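Local structure of hypothetical protein (Sus scrofa, 3WOC) at residues R78-H83 with W123-T128; K102-A107 with I130-G135. The protein is a heparin-binding, prostate-derived glycoprotein of boar sperm with a jacalin-like lectin fold, probably recognising carbohydrate and linked to capacitation. All blocks are in the same frame, centred on the assembly; numbering follows the deposited sequence.

Both contacts join the same two of the three antiparallel sheets of this beta-prism: the sheet holding strands 81-88 and 102-106 and the sheet ending in strand 127-135. Their centres lie about 15 Å apart. Contact 1 uses the start of strand 127-135 and the turn leading into it, while contact 2 uses residues 130-135 of the same strand. Leu81 couples them: its CD2 meets Ile130 CD1 at 4.0 Å, and its CD1 meets Phe104 CE1 at 4.1 Å. A glycerol, probably from the crystallisation liquor, sits in contact 2; a dioxane and a sulfate, probably of like origin, lie near Thr128 and Tyr125 in contact 1.

Contact 1: R78-H83 with W123-T128; sequences RTFLQH and WLYGIT
Phe80 and Leu81 meet the turn 123-128 in two ways, one apolar and one through the backbone. The apolar part is built round the Phe80 ring. Its CG stands anti to the carbonyl carbon (chi1 -57°), and the far end of the ring reaches the turn. There CZ lies 3.6 Å from Tyr125 CD1, the two rings crossing obliquely with their planes at 53°. The ring is held between Thr79 CG2 over one face and Tyr125 CB over the other, both displaced toward the rim. Beside it runs the methyl branch of Thr128, whose CG2 comes within 3.5 Å of Phe80 CD1. Trp123 adds the six-membered part of its indole, with CE3 4.1 Å from Phe80 CZ. Leu81 and Ile127 run alongside each other in the same direction, with Leu81 CB 3.9 Å from Ile127 CG2.

The polar part is a single backbone hydrogen bond from Leu81 N to Ile127 O, 2.7 Å long and nearly straight at 163°. The same carbonyl oxygen borders the edge of the Phe80 ring in its plane, so one atom serves as acceptor and as packing surface.

Thr128 turns its hydroxyl to Gln121 within its own sheet, while the carbonyl of Tyr125 accepts a bond from Lys38. Ile37 of strand 37-44 hydrogen-bonds through its backbone to both Leu81 and Ile127, and the side chains of both also pack on it. The contact thus lies at one end of the beta-prism, where strands of all three sheets converge.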
loop_
_atom_site.group_PDB
_atom_site.type_symbol
_atom_site.label_atom_id
_atom_site.label_comp_id
_atom_site.label_asym_id
_atom_site.label_seq_id
_atom_site.Cartn_x
_atom_site.Cartn_y
_atom_site.Cartn_z
ATOM N N ARG A 78 -14.831 1.233 -1.605
ATOM C CA ARG A 78 -16.067 1.448 -2.346
ATOM C C ARG A 78 -15.658 1.642 -3.807
ATOM O O ARG A 78 -15.154 0.703 -4.424
ATOM C CB ARG A 78 -16.857 2.632 -1.776
ATOM C CG ARG A 78 -17.205 2.480 -0.287
ATOM C CD ARG A 78 -18.187 3.532 0.188
ATOM N NE ARG A 78 -19.527 3.275 -0.340
ATOM C CZ ARG A 78 -20.572 4.084 -0.193
ATOM N NH1 ARG A 78 -20.458 5.232 0.463
ATOM N NH2 ARG A 78 -21.739 3.742 -0.719
ATOM N N THR A 79 -15.851 2.840 -4.354
ATOM C CA THR A 79 -15.239 3.202 -5.634
ATOM C C THR A 79 -13.728 3.333 -5.436
ATOM O O THR A 79 -12.938 2.897 -6.274
ATOM C CB THR A 79 -15.808 4.530 -6.191
ATOM O OG1 THR A 79 -17.203 4.376 -6.464
ATOM C CG2 THR A 79 -15.098 4.942 -7.469
ATOM N N PHE A 80 -13.347 3.936 -4.313
ATOM C CA PHE A 80 -11.947 4.161 -3.971
ATOM C C PHE A 80 -11.553 3.297 -2.784
ATOM O O PHE A 80 -12.405 2.897 -1.987
ATOM C CB PHE A 80 -11.703 5.635 -3.635
ATOM C CG PHE A 80 -12.080 6.586 -4.736
ATOM C CD1 PHE A 80 -11.185 6.879 -5.759
ATOM C CD2 PHE A 80 -13.331 7.198 -4.745
ATOM C CE1 PHE A 80 -11.534 7.753 -6.782
ATOM C CE2 PHE A 80 -13.688 8.071 -5.762
ATOM C CZ PHE A 80 -12.786 8.351 -6.783
ATOM N N LEU A 81 -10.259 3.006 -2.678
ATOM C CA LEU A 81 -9.707 2.365 -1.493
ATOM C C LEU A 81 -9.971 3.255 -0.284
ATOM O O LEU A 81 -9.543 4.413 -0.252
ATOM C CB LEU A 81 -8.207 2.116 -1.668
ATOM C CG LEU A 81 -7.438 1.481 -0.505
ATOM C CD1 LEU A 81 -7.867 0.034 -0.277
ATOM C CD2 LEU A 81 -5.946 1.571 -0.762
ATOM N N GLN A 82 -10.693 2.706 0.692
ATOM C CA GLN A 82 -11.118 3.450 1.883
ATOM C C GLN A 82 -10.161 3.266 3.049
ATOM O O GLN A 82 -9.686 4.235 3.639
ATOM C CB GLN A 82 -12.520 3.010 2.327
ATOM C CG GLN A 82 -13.666 3.456 1.431
ATOM C CD GLN A 82 -13.986 4.933 1.551
ATOM O OE1 GLN A 82 -13.554 5.611 2.487
ATOM N NE2 GLN A 82 -14.752 5.441 0.596
ATOM N N HIS A 83 -9.885 2.009 3.374
ATOM C CA HIS A 83 -9.197 1.660 4.605
ATOM C C HIS A 83 -8.177 0.553 4.370
ATOM O O HIS A 83 -8.416 -0.378 3.601
ATOM C CB HIS A 83 -10.226 1.226 5.657
ATOM C CG HIS A 83 -9.625 0.693 6.920
ATOM N ND1 HIS A 83 -9.190 1.511 7.940
ATOM C CD2 HIS A 83 -9.392 -0.577 7.331
ATOM C CE1 HIS A 83 -8.713 0.769 8.923
ATOM N NE2 HIS A 83 -8.825 -0.501 8.580
ATOM N N TRP A 123 -7.104 7.103 -9.851
ATOM C CA TRP A 123 -7.859 7.898 -10.817
ATOM C C TRP A 123 -8.147 9.346 -10.394
ATOM O O TRP A 123 -7.424 10.265 -10.795
ATOM C CB TRP A 123 -9.127 7.135 -11.251
ATOM C CG TRP A 123 -10.097 7.921 -12.072
ATOM C CD1 TRP A 123 -9.845 8.578 -13.246
ATOM C CD2 TRP A 123 -11.489 8.119 -11.791
ATOM N NE1 TRP A 123 -10.992 9.180 -13.705
ATOM C CE2 TRP A 123 -12.016 8.916 -12.834
ATOM C CE3 TRP A 123 -12.340 7.706 -10.757
ATOM C CZ2 TRP A 123 -13.358 9.310 -12.872
ATOM C CZ3 TRP A 123 -13.676 8.099 -10.794
ATOM C CH2 TRP A 123 -14.171 8.893 -11.846
ATOM N N LEU A 124 -9.184 9.562 -9.594
ATOM C CA LEU A 124 -9.687 10.922 -9.392
ATOM C C LEU A 124 -9.268 11.516 -8.047
ATOM O O LEU A 124 -8.546 12.512 -7.994
ATOM C CB LEU A 124 -11.213 10.939 -9.557
ATOM C CG LEU A 124 -12.054 12.188 -9.296
ATOM C CD1 LEU A 124 -11.762 13.311 -10.285
ATOM C CD2 LEU A 124 -13.510 11.776 -9.376
ATOM N N TYR A 125 -9.723 10.885 -6.970
ATOM C CA TYR A 125 -9.456 11.361 -5.618
ATOM C C TYR A 125 -8.407 10.506 -4.920
ATOM O O TYR A 125 -7.819 10.923 -3.924
ATOM C CB TYR A 125 -10.743 11.367 -4.796
ATOM C CG TYR A 125 -11.840 12.236 -5.368
ATOM C CD1 TYR A 125 -13.118 11.722 -5.578
ATOM C CD2 TYR A 125 -11.601 13.573 -5.701
ATOM C CE1 TYR A 125 -14.134 12.518 -6.094
ATOM C CE2 TYR A 125 -12.605 14.371 -6.221
ATOM C CZ TYR A 125 -13.868 13.837 -6.417
ATOM O OH TYR A 125 -14.867 14.629 -6.931
ATOM N N GLY A 126 -8.174 9.309 -5.446
ATOM C CA GLY A 126 -7.221 8.409 -4.831
ATOM C C GLY A 126 -7.098 7.089 -5.537
ATOM O O GLY A 126 -7.384 6.980 -6.728
ATOM N N ILE A 127 -6.654 6.088 -4.782
ATOM C CA ILE A 127 -6.440 4.738 -5.287
ATOM C C ILE A 127 -7.784 4.043 -5.448
ATOM O O ILE A 127 -8.637 4.116 -4.562
ATOM C CB ILE A 127 -5.506 3.943 -4.334
ATOM C CG1 ILE A 127 -4.063 4.437 -4.481
ATOM C CG2 ILE A 127 -5.597 2.427 -4.573
ATOM C CD1 ILE A 127 -3.195 4.171 -3.266
ATOM N N THR A 128 -7.955 3.371 -6.583
ATOM C CA THR A 128 -9.204 2.692 -6.923
ATOM C C THR A 128 -9.051 1.176 -6.945
ATOM O O THR A 128 -10.040 0.445 -6.903
ATOM C CB THR A 128 -9.744 3.164 -8.291
ATOM O OG1 THR A 128 -8.680 3.171 -9.249
ATOM C CG2 THR A 128 -10.315 4.560 -8.184
#

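Contact 2: K102-A107 with I130-G135; sequences KGFFAA and IGFTWG. With GOL (glycerol), chain P.
Two strands from different sheets of the beta-prism, 102-106 and 130-135, run nearly parallel here, with axes 9.1 Å apart at closest approach and 16° between their directions. No hydrogen bond joins them directly; apolar side chains and a glycerol bridge the interval. Ala106 CB packs on the Phe132 ring, 3.6 Å from CD2. Phe104 crosses Phe132 at about a right angle, and its CE2 lies at the edge of the Phe132 ring, 4.1 Å from Phe132 CE2. The neighbouring CZ of Phe104 reaches Ile130 CG2. Farther along, the Trp134 indole turns one face to the backbone of Ala107, whose carbonyl carbon lies over it, offset toward the rim. Trp134 CG stands anti to its own carbonyl carbon (chi1 -49°).

The glycerol takes hydrogen bonds from strand 130-135 and makes a weak one to Ala107, just past the end of strand 102-106. Trp134 NE1 donates to O2 at 2.8 Å with an angle of 158°, Phe132 N donates to O1 at 3.3 Å, and O3 lies 3.2 Å from Ala107 O. O2 also lies at the edges of the Phe132 and Trp134 rings. The chemistry is therefore mixed: aromatic and aliphatic groups make the direct joint, while backbone and indole N-H groups beside them can hold a small polyol, without showing that the natural ligand binds here.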
loop_
_atom_site.group_PDB
_atom_site.type_symbol
_atom_site.label_atom_id
_atom_site.label_comp_id
_atom_site.label_asym_id
_atom_site.label_seq_id
_atom_site.Cartn_x
_atom_site.Cartn_y
_atom_site.Cartn_z
ATOM N N LYS A 102 -16.897 -2.837 0.999
ATOM C CA LYS A 102 -16.595 -4.260 0.926
ATOM C C LYS A 102 -15.254 -4.522 1.594
ATOM O O LYS A 102 -14.310 -3.748 1.432
ATOM C CB LYS A 102 -16.561 -4.751 -0.532
ATOM C CG LYS A 102 -17.637 -4.169 -1.458
ATOM C CD LYS A 102 -19.046 -4.570 -1.039
ATOM C CE LYS A 102 -20.100 -3.930 -1.933
ATOM N NZ LYS A 102 -20.253 -4.644 -3.235
ATOM N N GLY A 103 -15.185 -5.607 2.358
ATOM C CA GLY A 103 -13.957 -5.991 3.041
ATOM C C GLY A 103 -13.124 -6.943 2.209
ATOM O O GLY A 103 -13.655 -7.683 1.376
ATOM N N PHE A 104 -11.812 -6.906 2.430
ATOM C CA PHE A 104 -10.884 -7.851 1.813
ATOM C C PHE A 104 -9.718 -8.190 2.745
ATOM O O PHE A 104 -9.410 -7.432 3.666
ATOM C CB PHE A 104 -10.395 -7.350 0.439
ATOM C CG PHE A 104 -9.396 -6.216 0.499
ATOM C CD1 PHE A 104 -9.812 -4.897 0.355
ATOM C CD2 PHE A 104 -8.035 -6.471 0.664
ATOM C CE1 PHE A 104 -8.895 -3.849 0.390
ATOM C CE2 PHE A 104 -7.109 -5.427 0.704
ATOM C CZ PHE A 104 -7.539 -4.115 0.568
ATOM N N PHE A 105 -9.083 -9.334 2.498
ATOM C CA PHE A 105 -7.916 -9.762 3.266
ATOM C C PHE A 105 -6.793 -10.224 2.340
ATOM O O PHE A 105 -6.984 -11.108 1.506
ATOM C CB PHE A 105 -8.294 -10.870 4.253
ATOM C CG PHE A 105 -7.151 -11.339 5.114
ATOM C CD1 PHE A 105 -6.653 -10.534 6.134
ATOM C CD2 PHE A 105 -6.584 -12.595 4.914
ATOM C CE1 PHE A 105 -5.598 -10.968 6.935
ATOM C CE2 PHE A 105 -5.530 -13.041 5.711
ATOM C CZ PHE A 105 -5.038 -12.227 6.722
ATOM N N ALA A 106 -5.625 -9.608 2.494
ATOM C CA ALA A 106 -4.467 -9.914 1.668
ATOM C C ALA A 106 -3.387 -10.607 2.489
ATOM O O ALA A 106 -2.998 -10.125 3.551
ATOM C CB ALA A 106 -3.923 -8.647 1.034
ATOM N N ALA A 107 -2.915 -11.742 1.984
ATOM C CA ALA A 107 -1.881 -12.526 2.640
ATOM C C ALA A 107 -1.098 -13.296 1.583
ATOM O O ALA A 107 -1.656 -13.635 0.533
ATOM C CB ALA A 107 -2.502 -13.485 3.654
ATOM N N ILE A 130 -5.954 -1.983 -5.618
ATOM C CA ILE A 130 -4.669 -2.261 -4.979
ATOM C C ILE A 130 -4.335 -3.753 -4.945
ATOM O O ILE A 130 -5.210 -4.599 -4.736
ATOM C CB ILE A 130 -4.563 -1.601 -3.563
ATOM C CG1 ILE A 130 -3.096 -1.556 -3.092
ATOM C CG2 ILE A 130 -5.498 -2.285 -2.556
ATOM C CD1 ILE A 130 -2.798 -0.530 -2.007
ATOM N N GLY A 131 -3.060 -4.055 -5.172
ATOM C CA GLY A 131 -2.552 -5.417 -5.115
ATOM C C GLY A 131 -1.200 -5.475 -4.433
ATOM O O GLY A 131 -0.517 -4.455 -4.292
ATOM N N PHE A 132 -0.803 -6.678 -4.030
ATOM C CA PHE A 132 0.383 -6.865 -3.204
ATOM C C PHE A 132 1.264 -8.004 -3.694
ATOM O O PHE A 132 0.766 -9.069 -4.066
ATOM C CB PHE A 132 -0.027 -7.097 -1.751
ATOM C CG PHE A 132 -0.991 -6.072 -1.232
ATOM C CD1 PHE A 132 -0.543 -4.819 -0.825
ATOM C CD2 PHE A 132 -2.353 -6.345 -1.180
ATOM C CE1 PHE A 132 -1.440 -3.863 -0.363
ATOM C CE2 PHE A 132 -3.251 -5.393 -0.716
ATOM C CZ PHE A 132 -2.793 -4.154 -0.306
ATOM N N THR A 133 2.574 -7.762 -3.702
ATOM C CA THR A 133 3.561 -8.789 -4.044
ATOM C C THR A 133 4.337 -9.208 -2.795
ATOM O O THR A 133 4.752 -8.366 -1.993
ATOM C CB THR A 133 4.542 -8.333 -5.153
ATOM O OG1 THR A 133 5.553 -7.487 -4.594
ATOM C CG2 THR A 133 3.808 -7.591 -6.268
ATOM N N TRP A 134 4.527 -10.514 -2.644
ATOM C CA TRP A 134 5.076 -11.090 -1.420
ATOM C C TRP A 134 6.356 -11.862 -1.708
ATOM O O TRP A 134 6.567 -12.332 -2.827
ATOM C CB TRP A 134 4.041 -12.010 -0.766
ATOM C CG TRP A 134 2.673 -11.387 -0.614
ATOM C CD1 TRP A 134 1.645 -11.428 -1.520
ATOM C CD2 TRP A 134 2.188 -10.633 0.507
ATOM N NE1 TRP A 134 0.554 -10.748 -1.030
ATOM C CE2 TRP A 134 0.859 -10.249 0.210
ATOM C CE3 TRP A 134 2.746 -10.245 1.733
ATOM C CZ2 TRP A 134 0.081 -9.494 1.091
ATOM C CZ3 TRP A 134 1.971 -9.494 2.612
ATOM C CH2 TRP A 134 0.652 -9.126 2.284
ATOM N N GLY A 135 7.212 -11.984 -0.698
ATOM C CA GLY A 135 8.452 -12.742 -0.835
ATOM C C GLY A 135 9.167 -12.983 0.476
ATOM O O GLY A 135 8.911 -12.300 1.467
HETATM C C1 GOL P . -3.368 -10.498 -3.790
HETATM O O1 GOL P . -2.944 -9.181 -4.089
HETATM C C2 GOL P . -2.399 -11.168 -2.815
HETATM O O2 GOL P . -2.163 -10.352 -1.694
HETATM C C3 GOL P . -2.957 -12.505 -2.349
HETATM O O3 GOL P . -2.025 -13.519 -2.668
#